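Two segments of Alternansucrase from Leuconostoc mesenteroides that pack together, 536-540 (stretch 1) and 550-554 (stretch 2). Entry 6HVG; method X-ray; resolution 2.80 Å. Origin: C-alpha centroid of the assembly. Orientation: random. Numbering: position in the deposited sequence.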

# COMPACT_ATOMS: atom_id res chain seq x y z
N ALA A 536 7.30 13.94 7.28
CA ALA A 536 6.55 14.83 8.14
C ALA A 536 7.27 16.17 8.22
O ALA A 536 8.46 16.22 8.51
CB ALA A 536 6.40 14.23 9.52
N TYR A 537 6.55 17.26 7.97
CA TYR A 537 7.12 18.58 8.06
C TYR A 537 7.27 19.00 9.52
O TYR A 537 6.45 18.63 10.37
CB TYR A 537 6.27 19.62 7.33
CG TYR A 537 6.05 19.38 5.85
CD1 TYR A 537 6.91 18.61 5.11
CD2 TYR A 537 4.96 19.95 5.20
CE1 TYR A 537 6.67 18.37 3.75
CE2 TYR A 537 4.75 19.74 3.85
CZ TYR A 537 5.60 18.95 3.14
OH TYR A 537 5.38 18.72 1.82
N GLN A 538 8.31 19.80 9.80
CA GLN A 538 8.61 20.23 11.17
C GLN A 538 8.50 21.73 11.36
O GLN A 538 8.62 22.50 10.41
CB GLN A 538 10.00 19.76 11.56
CG GLN A 538 10.27 18.29 11.27
CD GLN A 538 9.39 17.35 12.08
OE1 GLN A 538 9.21 17.52 13.28
NE2 GLN A 538 8.84 16.35 11.41
N ASP A 539 8.24 22.14 12.60
CA ASP A 539 8.23 23.56 13.00
C ASP A 539 9.64 23.98 13.30
O ASP A 539 10.18 23.62 14.34
CB ASP A 539 7.37 23.78 14.24
CG ASP A 539 5.89 23.61 13.97
OD1 ASP A 539 5.47 23.58 12.80
OD2 ASP A 539 5.13 23.54 14.96
N ASP A 540 10.22 24.78 12.40
CA ASP A 540 11.62 25.16 12.46
C ASP A 540 11.76 26.63 12.05
O ASP A 540 12.10 26.95 10.91
CB ASP A 540 12.42 24.21 11.56
CG ASP A 540 13.91 24.55 11.46
OD1 ASP A 540 14.42 25.40 12.25
OD2 ASP A 540 14.56 23.93 10.59
N GLY A 550 2.97 27.04 13.67
CA GLY A 550 2.53 27.68 14.90
C GLY A 550 2.12 26.70 15.96
O GLY A 550 1.12 26.91 16.64
N ASN A 551 2.92 25.64 16.11
CA ASN A 551 2.70 24.56 17.08
C ASN A 551 1.38 23.81 16.90
O ASN A 551 0.67 23.53 17.86
CB ASN A 551 2.89 25.04 18.52
CG ASN A 551 3.20 23.88 19.48
OD1 ASN A 551 3.78 22.86 19.09
ND2 ASN A 551 2.77 24.02 20.74
N ASN A 552 1.08 23.48 15.66
CA ASN A 552 -0.06 22.67 15.32
C ASN A 552 0.51 21.32 14.90
O ASN A 552 1.38 20.79 15.58
CB ASN A 552 -0.88 23.35 14.23
CG ASN A 552 -1.62 24.56 14.76
OD1 ASN A 552 -2.50 24.43 15.60
ND2 ASN A 552 -1.27 25.73 14.27
N ARG A 553 0.03 20.76 13.79
CA ARG A 553 0.47 19.45 13.33
C ARG A 553 0.43 18.34 14.38
O ARG A 553 1.40 17.61 14.55
CB ARG A 553 1.88 19.54 12.74
CG ARG A 553 2.00 20.47 11.54
CD ARG A 553 3.43 20.58 11.12
NE ARG A 553 3.57 21.28 9.84
CZ ARG A 553 4.49 22.20 9.58
NH1 ARG A 553 5.38 22.55 10.50
NH2 ARG A 553 4.52 22.77 8.38
N LYS A 554 -0.70 18.19 15.07
CA LYS A 554 -0.95 17.00 15.90
C LYS A 554 -1.34 15.86 15.00
O LYS A 554 -2.35 15.92 14.30
CB LYS A 554 -2.08 17.24 16.90
CG LYS A 554 -1.80 18.38 17.86
CD LYS A 554 -3.08 19.00 18.36
CE LYS A 554 -2.84 20.30 19.13
NZ LYS A 554 -2.66 19.99 20.57

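The contact between these two stretches rests largely on one carboxylate, that of Asp 539, whose two oxygens serve different partners on the facing segment. OD1 forms a very short salt bridge with the guanidinium of Arg 553, at 2.5 Å from Asp 539 OD1 to Arg 553 NH1, while OD2 faces the backbone at the start of stretch 2. There Asn 551 N donates a weak hydrogen bond to Asp 539 OD2, with a separation of 3.3 Å and an N-H...acceptor angle of 129°. The amides of Gly 550 and Asn 552 lie farther from the same oxygen, with Gly 550 N at 4.3 Å and Asn 552 N at 4.1 Å from Asp 539 OD2. An aspartate suits this position because its short side chain, in the m rotamer with CB directed toward stretch 2, presents both oxygens to the other segment.

Arg 553 approaches from the other segment with its own CB pointing toward stretch 1. Its chi1 is m, but chi2 and chi3 are both t, so the aliphatic portion is extended and carries the guanidinium alongside residues 537 to 539. Along this path Arg 553 CD comes within 3.7 Å of Tyr 537 O, and Arg 553 NH1 lies 3.2 Å from Gln 538 O. One face of the guanidinium is covered by Tyr 537 CB and Gln 538 N, and Arg 553 NH2 is 3.8 Å from Tyr 537 CB. NH2 also sits at the edge of the tyrosine ring, near its plane, so the aromatic face is not stacked on the charged group. The length of arginine lets it combine these packing contacts, several of them with polar backbone atoms, with the terminal salt bridge, and its guanidinium nitrogens have further hydrogen-bonding partners elsewhere in the structure.

The interface is small, burying 251 Å² over both sides, and Arg 553 and Asp 539 supply most of it, with 96 and 73 Å² covered. Tyr 537 adds 40 Å²; it is buried in the assembly, and the end of its side chain leads away from stretch 2. The CA-to-CB bond of Gln 538 points away from stretch 2, and its NE2 donates a hydrogen bond to Ala 536 O at 2.9 Å within its own stretch.

Stretch 2 has no regular helix or strand. Gly 550, Asn 551 and Arg 553 all have positive phi, a conformation that glycine adopts readily and asparagine tolerates comparatively well. Asn 551 directs its CB away from stretch 1, contributing its backbone amide to the hydrogen bond.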